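Local coordinates for protein DNA polymerase (Bacillus phage phi29, PDB 2PY5) that replicates the phage genome from a protein primer by processive, strand-displacing DNA synthesis and proofreads its product with a 3'-5' exonuclease, using magnesium, at residues 26-30 with 166-171; 210-214 with 264-268; 222-226 with 394-398. The protein carries 2 engineered substitutions. All blocks are in the same frame, centred on the assembly; numbering follows the deposited sequence.

Interaction 1: residues 26-30 with 166-171; sequences AYGYM and IKNDIQ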
loop_
_atom_site.group_PDB
_atom_site.type_symbol
_atom_site.label_atom_id
_atom_site.label_comp_id
_atom_site.label_asym_id
_atom_site.label_seq_id
_atom_site.Cartn_x
_atom_site.Cartn_y
_atom_site.Cartn_z
ATOM N N ALA F 26 -24.171 -14.858 -7.646
ATOM C CA ALA F 26 -24.487 -13.751 -8.545
ATOM C C ALA F 26 -23.240 -13.237 -9.237
ATOM O O ALA F 26 -22.158 -13.266 -8.666
ATOM C CB ALA F 26 -25.165 -12.605 -7.796
ATOM N N TYR F 27 -23.402 -12.804 -10.489
ATOM C CA TYR F 27 -22.371 -12.055 -11.196
ATOM C C TYR F 27 -22.985 -10.781 -11.751
ATOM O O TYR F 27 -24.196 -10.699 -11.974
ATOM C CB TYR F 27 -21.777 -12.867 -12.352
ATOM C CG TYR F 27 -22.699 -13.024 -13.561
ATOM C CD1 TYR F 27 -22.827 -12.008 -14.519
ATOM C CD2 TYR F 27 -23.458 -14.178 -13.742
ATOM C CE1 TYR F 27 -23.676 -12.157 -15.630
ATOM C CE2 TYR F 27 -24.290 -14.328 -14.849
ATOM C CZ TYR F 27 -24.397 -13.301 -15.787
ATOM O OH TYR F 27 -25.236 -13.434 -16.883
ATOM N N GLY F 28 -22.125 -9.802 -12.012
ATOM C CA GLY F 28 -22.516 -8.612 -12.744
ATOM C C GLY F 28 -21.358 -8.210 -13.623
ATOM O O GLY F 28 -20.192 -8.354 -13.230
ATOM N N TYR F 29 -21.678 -7.726 -14.820
ATOM C CA TYR F 29 -20.718 -6.995 -15.659
ATOM C C TYR F 29 -21.325 -5.724 -16.204
ATOM O O TYR F 29 -22.511 -5.657 -16.421
ATOM C CB TYR F 29 -20.146 -7.864 -16.796
ATOM C CG TYR F 29 -21.113 -8.298 -17.879
ATOM C CD1 TYR F 29 -21.552 -7.396 -18.869
ATOM C CD2 TYR F 29 -21.561 -9.609 -17.945
ATOM C CE1 TYR F 29 -22.426 -7.792 -19.875
ATOM C CE2 TYR F 29 -22.434 -10.013 -18.950
ATOM C CZ TYR F 29 -22.853 -9.094 -19.921
ATOM O OH TYR F 29 -23.725 -9.473 -20.921
ATOM N N MET F 30 -20.484 -4.708 -16.404
ATOM C CA MET F 30 -20.929 -3.412 -16.907
ATOM C C MET F 30 -19.817 -2.818 -17.774
ATOM O O MET F 30 -18.681 -2.730 -17.342
ATOM C CB MET F 30 -21.267 -2.459 -15.750
ATOM C CG MET F 30 -21.675 -1.068 -16.211
ATOM S SD MET F 30 -22.277 0.018 -14.907
ATOM C CE MET F 30 -23.930 -0.606 -14.668
ATOM N N ILE F 166 -25.451 -5.057 -6.405
ATOM C CA ILE F 166 -24.479 -5.572 -7.356
ATOM C C ILE F 166 -24.261 -4.560 -8.486
ATOM O O ILE F 166 -23.123 -4.264 -8.862
ATOM C CB ILE F 166 -24.927 -6.957 -7.925
ATOM C CG1 ILE F 166 -24.996 -8.000 -6.797
ATOM C CG2 ILE F 166 -23.964 -7.420 -9.044
ATOM C CD1 ILE F 166 -25.844 -9.241 -7.142
ATOM N N LYS F 167 -25.351 -4.011 -9.004
ATOM C CA LYS F 167 -25.283 -3.001 -10.046
ATOM C C LYS F 167 -24.510 -1.766 -9.567
ATOM O O LYS F 167 -23.711 -1.189 -10.311
ATOM C CB LYS F 167 -26.690 -2.588 -10.478
ATOM C CG LYS F 167 -26.707 -1.783 -11.751
ATOM C CD LYS F 167 -28.098 -1.411 -12.133
ATOM C CE LYS F 167 -28.103 -0.524 -13.352
ATOM N NZ LYS F 167 -29.485 -0.167 -13.765
ATOM N N ASN F 168 -24.744 -1.368 -8.322
ATOM C CA ASN F 168 -24.055 -0.202 -7.752
ATOM C C ASN F 168 -22.559 -0.482 -7.621
ATOM O O ASN F 168 -21.723 0.369 -7.972
ATOM C CB ASN F 168 -24.656 0.151 -6.389
ATOM C CG ASN F 168 -23.997 1.348 -5.748
ATOM O OD1 ASN F 168 -23.635 1.310 -4.568
ATOM N ND2 ASN F 168 -23.845 2.430 -6.513
ATOM N N ASP F 169 -22.211 -1.662 -7.110
ATOM C CA ASP F 169 -20.796 -2.042 -6.970
ATOM C C ASP F 169 -20.049 -1.982 -8.289
ATOM O O ASP F 169 -18.972 -1.383 -8.366
ATOM C CB ASP F 169 -20.637 -3.453 -6.406
ATOM C CG ASP F 169 -20.855 -3.526 -4.918
ATOM O OD1 ASP F 169 -21.100 -2.480 -4.284
ATOM O OD2 ASP F 169 -20.770 -4.654 -4.381
ATOM N N ILE F 170 -20.594 -2.610 -9.329
ATOM C CA ILE F 170 -19.899 -2.610 -10.627
ATOM C C ILE F 170 -19.905 -1.219 -11.275
ATOM O O ILE F 170 -18.972 -0.866 -11.975
ATOM C CB ILE F 170 -20.431 -3.703 -11.600
ATOM C CG1 ILE F 170 -21.893 -3.457 -12.030
ATOM C CG2 ILE F 170 -20.264 -5.084 -10.947
ATOM C CD1 ILE F 170 -22.476 -4.615 -12.867
ATOM N N GLN F 171 -20.929 -0.409 -11.013
ATOM C CA GLN F 171 -21.006 0.919 -11.613
ATOM C C GLN F 171 -20.034 1.884 -10.942
ATOM O O GLN F 171 -19.498 2.758 -11.607
ATOM C CB GLN F 171 -22.439 1.472 -11.572
ATOM C CG GLN F 171 -22.562 2.825 -12.277
ATOM C CD GLN F 171 -23.986 3.269 -12.545
ATOM O OE1 GLN F 171 -24.248 4.463 -12.715
ATOM N NE2 GLN F 171 -24.904 2.325 -12.601
#

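Interaction 2: residues 210-214 with 264-268; sequences VFPTL and PYGEP. With EDO (1,2-ethanediol), chain M.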
loop_
_atom_site.group_PDB
_atom_site.type_symbol
_atom_site.label_atom_id
_atom_site.label_comp_id
_atom_site.label_asym_id
_atom_site.label_seq_id
_atom_site.Cartn_x
_atom_site.Cartn_y
_atom_site.Cartn_z
ATOM N N VAL F 210 20.348 9.056 -16.441
ATOM C CA VAL F 210 20.517 9.282 -15.002
ATOM C C VAL F 210 20.138 8.083 -14.133
ATOM O O VAL F 210 20.606 7.982 -12.995
ATOM C CB VAL F 210 19.808 10.562 -14.495
ATOM C CG1 VAL F 210 20.214 11.774 -15.366
ATOM C CG2 VAL F 210 18.331 10.399 -14.422
ATOM N N PHE F 211 19.299 7.177 -14.648
ATOM C CA PHE F 211 18.932 5.958 -13.897
ATOM C C PHE F 211 19.323 4.716 -14.701
ATOM O O PHE F 211 18.451 4.004 -15.231
ATOM C CB PHE F 211 17.445 5.959 -13.561
ATOM C CG PHE F 211 16.997 7.167 -12.805
ATOM C CD1 PHE F 211 15.973 7.974 -13.286
ATOM C CD2 PHE F 211 17.617 7.525 -11.603
ATOM C CE1 PHE F 211 15.563 9.092 -12.575
ATOM C CE2 PHE F 211 17.211 8.629 -10.883
ATOM C CZ PHE F 211 16.181 9.418 -11.355
ATOM N N PRO F 212 20.633 4.450 -14.791
ATOM C CA PRO F 212 21.130 3.323 -15.539
ATOM C C PRO F 212 20.733 2.015 -14.865
ATOM O O PRO F 212 20.480 1.972 -13.641
ATOM C CB PRO F 212 22.642 3.517 -15.500
ATOM C CG PRO F 212 22.884 4.246 -14.252
ATOM C CD PRO F 212 21.733 5.184 -14.145
ATOM N N THR F 213 20.663 0.962 -15.663
ATOM C CA THR F 213 20.276 -0.347 -15.162
ATOM C C THR F 213 21.442 -0.945 -14.420
ATOM O O THR F 213 22.527 -1.112 -14.991
ATOM C CB THR F 213 19.905 -1.279 -16.317
ATOM O OG1 THR F 213 18.909 -0.656 -17.124
ATOM C CG2 THR F 213 19.377 -2.606 -15.779
ATOM N N LEU F 214 21.249 -1.242 -13.135
ATOM C CA LEU F 214 22.282 -1.882 -12.353
ATOM C C LEU F 214 22.244 -3.393 -12.559
ATOM O O LEU F 214 21.195 -3.989 -12.851
ATOM C CB LEU F 214 22.134 -1.562 -10.864
ATOM C CG LEU F 214 22.219 -0.076 -10.428
ATOM C CD1 LEU F 214 22.532 -0.071 -8.924
ATOM C CD2 LEU F 214 23.212 0.745 -11.215
ATOM N N PRO F 264 20.304 10.139 -5.032
ATOM C CA PRO F 264 21.315 9.505 -5.874
ATOM C C PRO F 264 20.896 9.325 -7.323
ATOM O O PRO F 264 19.710 9.123 -7.628
ATOM C CB PRO F 264 21.460 8.124 -5.210
ATOM C CG PRO F 264 20.094 7.837 -4.760
ATOM C CD PRO F 264 19.602 9.130 -4.204
ATOM N N TYR F 265 21.888 9.331 -8.218
ATOM C CA TYR F 265 21.669 8.945 -9.605
ATOM C C TYR F 265 22.961 8.362 -10.192
ATOM O O TYR F 265 24.054 8.429 -9.571
ATOM C CB TYR F 265 21.170 10.141 -10.439
ATOM C CG TYR F 265 22.235 11.156 -10.757
ATOM C CD1 TYR F 265 22.948 11.092 -11.954
ATOM C CD2 TYR F 265 22.546 12.170 -9.865
ATOM C CE1 TYR F 265 23.940 12.009 -12.246
ATOM C CE2 TYR F 265 23.562 13.113 -10.165
ATOM C CZ TYR F 265 24.254 12.994 -11.338
ATOM O OH TYR F 265 25.251 13.931 -11.651
ATOM N N GLY F 266 22.830 7.810 -11.395
ATOM C CA GLY F 266 23.968 7.309 -12.136
ATOM C C GLY F 266 24.540 5.983 -11.709
ATOM O O GLY F 266 23.989 5.295 -10.836
ATOM N N GLU F 267 25.660 5.619 -12.332
ATOM C CA GLU F 267 26.309 4.347 -12.053
ATOM C C GLU F 267 27.056 4.482 -10.742
ATOM O O GLU F 267 27.858 5.404 -10.587
ATOM C CB GLU F 267 27.308 3.962 -13.144
ATOM C CG GLU F 267 27.855 2.532 -12.998
ATOM C CD GLU F 267 26.783 1.430 -13.206
ATOM O OE1 GLU F 267 25.907 1.621 -14.070
ATOM O OE2 GLU F 267 26.833 0.370 -12.504
ATOM N N PRO F 268 26.811 3.579 -9.804
ATOM C CA PRO F 268 27.582 3.655 -8.573
ATOM C C PRO F 268 29.034 3.228 -8.748
ATOM O O PRO F 268 29.379 2.558 -9.728
ATOM C CB PRO F 268 26.872 2.661 -7.647
ATOM C CG PRO F 268 26.257 1.700 -8.547
ATOM C CD PRO F 268 25.817 2.490 -9.755
HETATM C C1 EDO M . 19.009 2.531 -19.443
HETATM O O1 EDO M . 20.117 3.415 -19.219
HETATM C C2 EDO M . 18.295 2.209 -18.131
HETATM O O2 EDO M . 17.455 3.271 -17.673
HETATM O O HOH W 1 24.781 0.068 -15.897
#

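Interaction 3: residues 222-226 with 394-398; sequences VRYAY and ASNPD. With nucleotides of chain C.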
loop_
_atom_site.group_PDB
_atom_site.type_symbol
_atom_site.label_atom_id
_atom_site.label_comp_id
_atom_site.label_asym_id
_atom_site.label_seq_id
_atom_site.Cartn_x
_atom_site.Cartn_y
_atom_site.Cartn_z
ATOM N N VAL F 222 22.251 -2.967 -2.961
ATOM C CA VAL F 222 21.504 -1.745 -2.701
ATOM C C VAL F 222 20.233 -2.074 -1.892
ATOM O O VAL F 222 19.887 -1.379 -0.951
ATOM C CB VAL F 222 21.148 -0.999 -4.013
ATOM C CG1 VAL F 222 20.279 0.238 -3.744
ATOM C CG2 VAL F 222 22.442 -0.578 -4.752
ATOM N N ARG F 223 19.554 -3.159 -2.278
ATOM C CA ARG F 223 18.274 -3.517 -1.709
ATOM C C ARG F 223 18.370 -3.874 -0.224
ATOM O O ARG F 223 17.419 -3.677 0.528
ATOM C CB ARG F 223 17.662 -4.663 -2.513
ATOM C CG ARG F 223 16.283 -5.172 -2.043
ATOM C CD ARG F 223 15.704 -6.220 -3.004
ATOM N NE ARG F 223 15.723 -5.662 -4.344
ATOM C CZ ARG F 223 14.888 -4.739 -4.782
ATOM N NH1 ARG F 223 13.831 -4.369 -4.059
ATOM N NH2 ARG F 223 15.081 -4.235 -5.991
ATOM N N TYR F 224 19.534 -4.359 0.205
ATOM C CA TYR F 224 19.726 -4.615 1.634
ATOM C C TYR F 224 19.509 -3.357 2.478
ATOM O O TYR F 224 19.205 -3.456 3.662
ATOM C CB TYR F 224 21.114 -5.175 1.945
ATOM C CG TYR F 224 21.470 -6.516 1.348
ATOM C CD1 TYR F 224 22.703 -6.717 0.767
ATOM C CD2 TYR F 224 20.570 -7.573 1.366
ATOM C CE1 TYR F 224 23.053 -7.932 0.222
ATOM C CE2 TYR F 224 20.916 -8.806 0.815
ATOM C CZ TYR F 224 22.148 -8.969 0.241
ATOM O OH TYR F 224 22.521 -10.205 -0.310
ATOM N N ALA F 225 19.717 -2.185 1.864
ATOM C CA ALA F 225 19.572 -0.922 2.539
ATOM C C ALA F 225 18.168 -0.322 2.421
ATOM O O ALA F 225 17.939 0.795 2.922
ATOM C CB ALA F 225 20.635 0.091 1.984
ATOM N N TYR F 226 17.238 -1.015 1.741
ATOM C CA TYR F 226 15.888 -0.487 1.518
ATOM C C TYR F 226 14.999 -0.844 2.694
ATOM O O TYR F 226 14.833 -2.027 3.025
ATOM C CB TYR F 226 15.299 -1.039 0.225
ATOM C CG TYR F 226 13.970 -0.418 -0.224
ATOM C CD1 TYR F 226 13.815 0.934 -0.309
ATOM C CD2 TYR F 226 12.908 -1.211 -0.633
ATOM C CE1 TYR F 226 12.629 1.508 -0.719
ATOM C CE2 TYR F 226 11.717 -0.651 -1.059
ATOM C CZ TYR F 226 11.598 0.733 -1.123
ATOM O OH TYR F 226 10.422 1.327 -1.555
ATOM N N ALA F 394 12.350 0.996 -6.418
ATOM C CA ALA F 394 12.914 -0.175 -5.792
ATOM C C ALA F 394 12.200 -1.495 -6.145
ATOM O O ALA F 394 12.365 -2.481 -5.459
ATOM C CB ALA F 394 12.955 0.025 -4.279
ATOM N N SER F 395 11.491 -1.506 -7.267
ATOM C CA SER F 395 10.879 -2.711 -7.806
ATOM C C SER F 395 11.894 -3.842 -7.847
ATOM O O SER F 395 13.020 -3.654 -8.319
ATOM C CB SER F 395 10.391 -2.444 -9.231
ATOM O OG SER F 395 9.337 -1.503 -9.272
ATOM N N ASN F 396 11.504 -5.028 -7.380
ATOM C CA ASN F 396 12.409 -6.130 -7.286
ATOM C C ASN F 396 12.551 -6.781 -8.657
ATOM O O ASN F 396 11.543 -7.194 -9.253
ATOM C CB ASN F 396 11.870 -7.156 -6.258
ATOM C CG ASN F 396 12.931 -8.109 -5.729
ATOM O OD1 ASN F 396 13.045 -8.337 -4.509
ATOM N ND2 ASN F 396 13.697 -8.670 -6.607
ATOM N N PRO F 397 13.783 -6.896 -9.167
ATOM C CA PRO F 397 13.991 -7.491 -10.490
ATOM C C PRO F 397 13.645 -8.985 -10.538
ATOM O O PRO F 397 13.460 -9.516 -11.617
ATOM C CB PRO F 397 15.476 -7.247 -10.755
ATOM C CG PRO F 397 16.079 -7.148 -9.386
ATOM C CD PRO F 397 15.062 -6.469 -8.554
ATOM N N ASP F 398 13.589 -9.660 -9.389
ATOM C CA ASP F 398 13.096 -11.054 -9.316
ATOM C C ASP F 398 11.574 -11.077 -9.410
ATOM O O ASP F 398 10.879 -10.725 -8.446
ATOM C CB ASP F 398 13.564 -11.714 -8.027
ATOM C CG ASP F 398 13.195 -13.170 -7.945
ATOM O OD1 ASP F 398 13.493 -13.798 -6.890
ATOM O OD2 ASP F 398 12.599 -13.688 -8.904
ATOM P P DT C 6 11.600 -6.183 -1.556
ATOM O OP1 DT C 6 13.000 -5.818 -1.278
ATOM O OP2 DT C 6 11.188 -6.855 -2.821
ATOM O "O5'" DT C 6 11.057 -7.114 -0.367
ATOM C "C5'" DT C 6 11.399 -6.859 0.982
ATOM C "C4'" DT C 6 10.824 -7.966 1.839
ATOM O "O4'" DT C 6 9.386 -7.782 1.871
ATOM C "C3'" DT C 6 11.077 -9.387 1.319
ATOM O "O3'" DT C 6 11.415 -10.297 2.380
ATOM C "C2'" DT C 6 9.760 -9.759 0.648
ATOM C "C1'" DT C 6 8.748 -8.984 1.488
ATOM N N1 DT C 6 7.440 -8.644 0.800
ATOM C C2 DT C 6 6.261 -8.857 1.491
ATOM O O2 DT C 6 6.227 -9.310 2.626
ATOM N N3 DT C 6 5.120 -8.518 0.794
ATOM C C4 DT C 6 5.033 -8.004 -0.489
ATOM O O4 DT C 6 3.953 -7.740 -1.014
ATOM C C5 DT C 6 6.303 -7.802 -1.155
ATOM C C7 DT C 6 6.354 -7.253 -2.551
ATOM C C6 DT C 6 7.426 -8.126 -0.490
ATOM P P DT C 5 7.869 -5.142 -5.884
ATOM O OP1 DT C 5 8.988 -5.835 -6.531
ATOM O OP2 DT C 5 6.530 -5.823 -5.848
ATOM O "O5'" DT C 5 8.246 -4.731 -4.407
ATOM C "C5'" DT C 5 9.436 -3.971 -4.212
ATOM C "C4'" DT C 5 9.480 -3.526 -2.773
ATOM O "O4'" DT C 5 8.310 -2.738 -2.461
ATOM C "C3'" DT C 5 9.474 -4.687 -1.790
ATOM O "O3'" DT C 5 10.786 -4.830 -1.329
ATOM C "C2'" DT C 5 8.525 -4.295 -0.665
ATOM C "C1'" DT C 5 7.749 -3.106 -1.214
ATOM N N1 DT C 5 6.270 -3.347 -1.420
ATOM C C2 DT C 5 5.402 -2.951 -0.428
ATOM O O2 DT C 5 5.784 -2.436 0.611
ATOM N N3 DT C 5 4.076 -3.184 -0.702
ATOM C C4 DT C 5 3.533 -3.756 -1.843
ATOM O O4 DT C 5 2.324 -3.921 -1.994
ATOM C C5 DT C 5 4.485 -4.145 -2.846
ATOM C C7 DT C 5 4.017 -4.779 -4.130
ATOM C C6 DT C 5 5.786 -3.926 -2.589
ATOM P P DC C 4 3.273 -2.447 -10.032
ATOM O OP1 DC C 4 2.381 -2.191 -8.882
ATOM O OP2 DC C 4 3.225 -1.588 -11.254
ATOM O "O5'" DC C 4 4.802 -2.469 -9.603
ATOM C "C5'" DC C 4 5.167 -3.141 -8.423
ATOM C "C4'" DC C 4 6.129 -2.267 -7.637
ATOM O "O4'" DC C 4 5.476 -1.038 -7.214
ATOM C "C3'" DC C 4 6.592 -2.917 -6.348
ATOM O "O3'" DC C 4 7.682 -3.754 -6.629
ATOM C "C2'" DC C 4 6.981 -1.721 -5.511
ATOM C "C1'" DC C 4 5.911 -0.721 -5.906
ATOM N N1 DC C 4 4.766 -0.716 -4.959
ATOM C C2 DC C 4 4.978 -0.181 -3.675
ATOM O O2 DC C 4 6.103 0.246 -3.353
ATOM N N3 DC C 4 3.950 -0.152 -2.793
ATOM C C4 DC C 4 2.756 -0.614 -3.156
ATOM N N4 DC C 4 1.775 -0.551 -2.242
ATOM C C5 DC C 4 2.516 -1.154 -4.453
ATOM C C6 DC C 4 3.533 -1.192 -5.319
HETATM O O HOH W 2 11.349 2.578 -4.112
#

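Interaction 1: residues 26-30 with 166-171
In the RNase H-like 3'-5' exonuclease domain, of the DEDD family as in other B-family polymerases, strand 24-31 of the mixed β-sheet packs against helix 160-182. The local axes cross at -42°, 8.1 Å apart; no hydrogen bond joins the segments, and most of the closest pairs are carbon to carbon. A26 opens the contact, its CB 3.5 Å from I166 CD1. The CA-to-CB bond of Y27 points away, its hydroxyl hydrogen-bonded to E46. At G28 the strand comes close: its CA lies 4.1 Å from I166 CG2 and its C 3.8 Å from I170 CD1, and a CB modelled here would stand 3.0 Å from I166 CG2, a clash. Y29 again points away and stacks its ring on W50, while its backbone C touches I170 CD1 at 3.7 Å. M30 gives up 99 Å² to the helix. The same helix carries D169, a Mg(2+) ligand in a structure of this protein, which packs on a DNA phosphate and not on the strand; I170 touches A12, an engineered residue at a position essential for exonucleolysis. M30 CB lies 3.8 Å from I170 CD1, and t at chi1 and chi2 extends the side chain so SD reaches 3.6 Å from Q171 CB.

Interaction 2: residues 210-214 with 264-268
P212 lays its ring over the backbone at G266, with CG 3.5 Å from G266 C and 3.6 Å from E267 N. This places the loop between helices 204-210 and 216-223 against a corner of the polymerization region, where strand 263-265 gives way to strand 267-272. G266 sits at that corner with a phi of 77°, a value that favours glycine, and its N donates to V210 O over 2.7 Å at 158°, the one direct hydrogen bond between the segments. Beside it, V210 CB lies 4.1 Å from Y265 CD1. F211 starts away from the corner, yet its ring returns: CE2 is 4.3 Å from Y265 CB, and P264 O meets the ring edge. F207 and F393 contact the same ring edge-to-face. Farther along, L214 CD2 packs on P268 CD at 3.5 Å, and a water donates to both T213 O, at 2.7 Å, and E267 OE1, at 2.6 Å. A 1,2-ethanediol, probably from the crystallisation liquor, donates a hydrogen bond from its O2 to F211 O at 2.7 Å. One main-chain bond and one water bridge to a carboxylate, amid valine, proline, leucine and aromatic carbons, are consistent with a join made by fit, without a salt bridge.

Interaction 3: residues 222-226 with 394-398
R223 NH1 donates to A394 O at 2.8 Å and 163°, and the same nitrogen reaches OP1 of DT6 of chain C at 3.2 Å and 172°, so one guanidinium edge joins protein backbone to DNA phosphate. R223 NH2 adds weak bonds to A394 O (3.3 Å) and S395 O (3.2 Å), and forms a salt bridge with D219. From the facing loop, N396 N donates to OP1 of DT5 of chain C at 2.8 Å. Around these bonds, N396 CA lies over one guanidinium face, 3.5 Å from R223 NH2, with P397 CD 3.4 Å from that nitrogen. A type I turn from R223 to Y226 brings both side chains to the 394-398 loop: A394 CB makes a CH-pi contact 3.6 Å from the Y226 ring centroid, 17° off its normal, while C4' of DT5 of chain C meets the ring edge. These DNA contacts are with phosphate oxygens and sugar atoms, which is consistent with sequence-independent binding of single-stranded DNA.

Along the chain interaction 1 closes first, within the exonuclease region; interactions 2 and 3 follow with alternating segments (210-214, 222-226, 264-268, 394-398). Interaction 1 lies across the chain's centre from the other two, its centre about 46 Å from that of interaction 2 and about 39 Å from that of interaction 3. Interactions 2 and 3 have centres about 14 Å apart and touch, L214 CD1 packing on V222 CG2 at 4.2 Å. Both pair a segment of region 192-229 with one of the polymerization region; helix 216-223 follows loop 210-214 and carries V222 and R223. Interaction 3 meets the DNA directly, consistent with that region's role in DNA binding and in coordinating synthesis with degradation.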